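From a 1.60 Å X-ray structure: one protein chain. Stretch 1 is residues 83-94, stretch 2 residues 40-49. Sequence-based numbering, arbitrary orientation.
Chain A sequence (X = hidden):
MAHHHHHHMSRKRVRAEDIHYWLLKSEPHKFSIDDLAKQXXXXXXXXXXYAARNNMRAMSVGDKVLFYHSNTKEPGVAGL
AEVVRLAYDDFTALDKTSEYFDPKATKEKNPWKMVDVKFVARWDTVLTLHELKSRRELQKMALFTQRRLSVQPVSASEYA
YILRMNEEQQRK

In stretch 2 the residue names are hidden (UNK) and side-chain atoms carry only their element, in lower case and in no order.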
# COMPACT_ATOMS: atom_id res chain seq x y z
N VAL A 83 4.68 -4.88 -6.77
CA VAL A 83 4.80 -3.79 -7.71
C VAL A 83 5.09 -4.34 -9.13
O VAL A 83 6.02 -5.17 -9.36
CB VAL A 83 5.95 -2.82 -7.25
CG1 VAL A 83 6.25 -1.75 -8.31
CG2 VAL A 83 5.56 -2.21 -5.89
N VAL A 84 4.31 -3.91 -10.13
CA VAL A 84 4.59 -4.29 -11.52
C VAL A 84 4.97 -3.20 -12.55
O VAL A 84 5.37 -3.52 -13.64
CB VAL A 84 3.48 -5.19 -12.13
CG1 VAL A 84 3.35 -6.48 -11.30
CG2 VAL A 84 2.17 -4.44 -12.21
N ARG A 85 4.88 -1.93 -12.18
CA ARG A 85 5.42 -0.88 -13.00
C ARG A 85 5.94 0.24 -12.10
O ARG A 85 5.32 0.59 -11.11
CB ARG A 85 4.36 -0.27 -13.89
CG ARG A 85 5.03 0.53 -15.04
CD ARG A 85 4.16 1.48 -15.81
NE ARG A 85 4.87 2.01 -17.00
CZ ARG A 85 5.81 2.98 -16.97
NH1 ARG A 85 6.25 3.56 -15.81
NH2 ARG A 85 6.32 3.37 -18.14
N LEU A 86 7.05 0.85 -12.54
CA LEU A 86 7.57 2.00 -11.85
C LEU A 86 6.69 3.24 -11.93
O LEU A 86 5.92 3.39 -12.84
CB LEU A 86 8.92 2.34 -12.45
CG LEU A 86 10.09 1.38 -12.32
CD1 LEU A 86 11.25 1.96 -13.03
CD2 LEU A 86 10.44 1.16 -10.88
N ALA A 87 6.93 4.18 -11.01
CA ALA A 87 6.09 5.35 -10.84
C ALA A 87 5.95 6.22 -12.10
O ALA A 87 6.92 6.43 -12.88
CB ALA A 87 6.57 6.17 -9.65
N TYR A 88 4.72 6.61 -12.39
CA TYR A 88 4.41 7.47 -13.49
C TYR A 88 3.36 8.45 -13.03
O TYR A 88 2.83 8.31 -11.94
CB TYR A 88 3.91 6.64 -14.68
CG TYR A 88 2.67 5.77 -14.47
CD1 TYR A 88 2.76 4.54 -13.85
CD2 TYR A 88 1.43 6.17 -14.96
CE1 TYR A 88 1.63 3.73 -13.68
CE2 TYR A 88 0.29 5.39 -14.77
CZ TYR A 88 0.42 4.17 -14.15
OH TYR A 88 -0.73 3.36 -14.00
N ASP A 89 3.04 9.43 -13.86
CA ASP A 89 2.14 10.51 -13.45
C ASP A 89 0.77 10.00 -13.08
O ASP A 89 0.21 9.17 -13.81
CB ASP A 89 2.02 11.58 -14.52
CG ASP A 89 3.18 12.57 -14.51
OD1 ASP A 89 4.31 12.28 -13.99
OD2 ASP A 89 2.91 13.67 -15.00
N ASP A 90 0.27 10.42 -11.92
CA ASP A 90 -1.07 10.05 -11.48
C ASP A 90 -2.09 10.95 -12.15
O ASP A 90 -2.43 12.01 -11.63
CB ASP A 90 -1.23 10.14 -9.97
CG ASP A 90 -2.58 9.73 -9.52
OD1 ASP A 90 -3.42 9.51 -10.39
OD2 ASP A 90 -2.78 9.65 -8.33
N PHE A 91 -2.64 10.49 -13.27
CA PHE A 91 -3.62 11.26 -14.02
C PHE A 91 -4.96 11.54 -13.32
O PHE A 91 -5.71 12.39 -13.80
CB PHE A 91 -3.87 10.62 -15.40
CG PHE A 91 -4.22 9.18 -15.31
CD1 PHE A 91 -5.44 8.80 -14.75
CD2 PHE A 91 -3.34 8.21 -15.71
CE1 PHE A 91 -5.80 7.46 -14.61
CE2 PHE A 91 -3.68 6.85 -15.59
CZ PHE A 91 -4.92 6.48 -15.00
N THR A 92 -5.27 10.87 -12.20
CA THR A 92 -6.46 11.22 -11.46
C THR A 92 -6.37 12.63 -10.89
O THR A 92 -7.37 13.27 -10.67
CB THR A 92 -6.82 10.17 -10.34
OG1 THR A 92 -5.82 10.14 -9.32
CG2 THR A 92 -6.90 8.79 -10.92
N ALA A 93 -5.17 13.16 -10.74
CA ALA A 93 -5.03 14.52 -10.27
C ALA A 93 -5.69 15.52 -11.23
O ALA A 93 -6.02 16.66 -10.85
CB ALA A 93 -3.49 14.91 -10.11
N LEU A 94 -5.79 15.13 -12.51
CA LEU A 94 -6.40 15.96 -13.56
C LEU A 94 -7.88 15.61 -13.83
O LEU A 94 -8.54 16.26 -14.66
CB LEU A 94 -5.61 15.78 -14.87
CG LEU A 94 -4.09 15.97 -14.76
CD1 LEU A 94 -3.43 15.69 -16.12
CD2 LEU A 94 -3.76 17.34 -14.29
N UNK A 40 -6.93 -7.66 -11.01
CA UNK A 40 -5.66 -8.36 -11.20
C UNK A 40 -4.44 -7.42 -11.09
O UNK A 40 -3.54 -7.70 -10.32
n UNK A 40 -7.41 -12.93 -15.53
c UNK A 40 -5.63 -9.16 -12.51
c UNK A 40 -6.75 -10.18 -12.71
c UNK A 40 -7.45 -12.17 -14.20
c UNK A 40 -6.58 -10.89 -14.07
N UNK A 41 -4.46 -6.31 -11.84
CA UNK A 41 -3.53 -5.20 -11.62
C UNK A 41 -4.30 -3.88 -11.53
O UNK A 41 -5.37 -3.71 -12.14
c UNK A 41 -1.70 -6.40 -13.00
o UNK A 41 -3.05 -4.64 -13.96
c UNK A 41 -2.44 -5.07 -12.73
N UNK A 42 -3.69 -2.90 -10.86
CA UNK A 42 -4.30 -1.59 -10.75
C UNK A 42 -3.20 -0.55 -10.55
O UNK A 42 -2.22 -0.83 -9.86
o UNK A 42 -5.73 -0.23 -9.29
c UNK A 42 -5.26 -1.56 -9.58
N UNK A 43 -3.37 0.64 -11.13
CA UNK A 43 -2.48 1.76 -10.72
C UNK A 43 -2.80 2.08 -9.26
O UNK A 43 -3.91 1.91 -8.85
c UNK A 43 -4.25 2.51 -12.15
c UNK A 43 -4.39 1.04 -12.11
c UNK A 43 -2.92 2.90 -11.62
N UNK A 44 -1.83 2.59 -8.50
CA UNK A 44 -2.10 3.01 -7.14
C UNK A 44 -2.39 4.51 -7.09
O UNK A 44 -1.53 5.31 -6.68
c UNK A 44 -2.23 1.51 -4.25
c UNK A 44 -3.13 1.04 -2.07
c UNK A 44 -2.39 1.83 -2.91
n UNK A 44 -1.70 3.00 -2.67
c UNK A 44 -1.11 3.38 -3.84
c UNK A 44 -0.95 2.59 -6.23
c UNK A 44 -3.69 -0.07 -2.61
c UNK A 44 -2.84 0.36 -4.77
c UNK A 44 -3.56 -0.40 -3.95
c UNK A 44 -1.39 2.51 -4.82
N UNK A 45 -3.59 4.88 -7.54
CA UNK A 45 -3.96 6.28 -7.70
C UNK A 45 -4.42 6.89 -6.38
O UNK A 45 -4.73 6.19 -5.44
o UNK A 45 -7.02 6.18 -7.51
o UNK A 45 -6.50 4.78 -9.09
c UNK A 45 -5.04 6.47 -8.75
c UNK A 45 -6.28 5.76 -8.41
N UNK A 46 -4.39 8.21 -6.34
CA UNK A 46 -5.02 8.98 -5.29
C UNK A 46 -4.22 9.27 -4.05
O UNK A 46 -4.79 9.75 -3.06
N UNK A 47 -2.92 8.97 -4.05
CA UNK A 47 -2.02 9.31 -2.96
C UNK A 47 -1.67 10.79 -3.05
O UNK A 47 -1.19 11.23 -4.07
c UNK A 47 -0.77 8.43 -2.92
c UNK A 47 0.24 8.94 -1.88
c UNK A 47 -1.16 6.97 -2.62
N UNK A 48 -2.00 11.55 -2.02
CA UNK A 48 -1.83 13.01 -2.02
C UNK A 48 -1.04 13.52 -0.83
O UNK A 48 -1.23 14.63 -0.36
n UNK A 48 -2.81 11.86 -6.27
c UNK A 48 -3.77 12.69 -6.61
c UNK A 48 -3.41 13.99 -4.56
n UNK A 48 -4.12 13.67 -5.78
c UNK A 48 -3.18 13.74 -2.09
c UNK A 48 -3.97 13.32 -3.33
n UNK A 48 -4.50 12.42 -7.69
N UNK A 49 -0.15 12.67 -0.36
CA UNK A 49 0.83 13.00 0.67
C UNK A 49 2.16 12.88 -0.02
O UNK A 49 2.48 11.89 -0.65
c UNK A 49 1.78 12.19 2.87
o UNK A 49 2.76 11.46 2.87
n UNK A 49 1.55 13.06 3.82
c UNK A 49 0.73 12.02 1.83
O HOH W 1 -1.19 8.20 -6.33

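Position 40 carries four carbons in a row ending in a nitrogen, an extended chain that reaches nothing on stretch 1. That is Lys 40, which leaves the preceding helix with positive phi.

Position 41 has a CB bearing one oxygen and one carbon. The CB points toward stretch 1, and the terminal carbon of position 41 lies 4.4 Å from Val 84 CG2, a loose methyl contact. The branched pattern is that of Thr 41.

Position 42 has one carbon and one oxygen, and its CB points away from stretch 1. This is Ser 42; its hydroxyl is spent locally, with Ser 42 OG donating to O of position 43 at 2.8 Å.

At position 43 three carbons close a ring onto the backbone N. The CB of position 43 points toward stretch 1, where it lies 3.3 Å from Tyr 88 OH and 4.4 Å from Tyr 88 CZ. The Tyr 88 CB points sideways and chi1 is p; the end of the side chain comes nearer. Only proline closes such a ring, so this is Pro 43.

Position 44 holds one carbon followed by fused five- and six-membered rings with eight carbons and one nitrogen. CA-to-CB points away from stretch 1, and the side chain stays out of contact with it. This is Trp 44, a buried residue whose backbone Trp 44 O lies 2.9 Å from the oxygen of water 1.

Position 45 shows two carbons, the second carrying two oxygens. The CB of position 45 packs 3.7 Å from Thr 92 CG2 and 3.8 Å from Asp 90 OD1. Two oxygens on the second carbon make a carboxylate on a short stem: Asp 45.

Position 46 has no side-chain atoms, and phi is 88°, a value that favours glycine. The N of position 46 donates to Asp 90 OD2 at 2.9 Å, nearly straight at 172°. This is Gly 46.

Position 47 has one carbon carrying two more, and this fork stays clear of stretch 1. The N of position 47 donates to the oxygen of water 1 at 3.0 Å, and that water oxygen lies 2.9 Å from Asp 90 OD2, linking the two. The fork is Val 47.

Position 48 has three carbons, a nitrogen, then a carbon with two more nitrogens, which reach Asp 90 and Thr 92: a guanidinium, hence Arg 48. Arg 48 NH1 forms a salt bridge with Asp 90 OD2 at 3.0 Å and also donates to Val 47 O at 2.8 Å. Arg 48 NH2 makes a weak hydrogen bond to Thr 92 OG1 at 3.1 Å.

Position 49 has two carbons, the second bearing one oxygen and one nitrogen, and lies out of reach of stretch 1. This is Asn 49, which caps the helix that follows.

The contact works by concentrating demand on one carboxylate. Asp 90 OD2 receives the Gly 46 amide and the Arg 48 guanidinium, with water 1 beside it, while Asp 90 OD1 accepts from Thr 92 N at 2.9 Å and Thr 92 OG1 at 2.7 Å. One buried acid thus organises its own turn and gathers the other stretch, with small apolar contacts at Val 84 and Tyr 88 supplementing it.

Stretch 2 (40-49) KTSPWDGVRN
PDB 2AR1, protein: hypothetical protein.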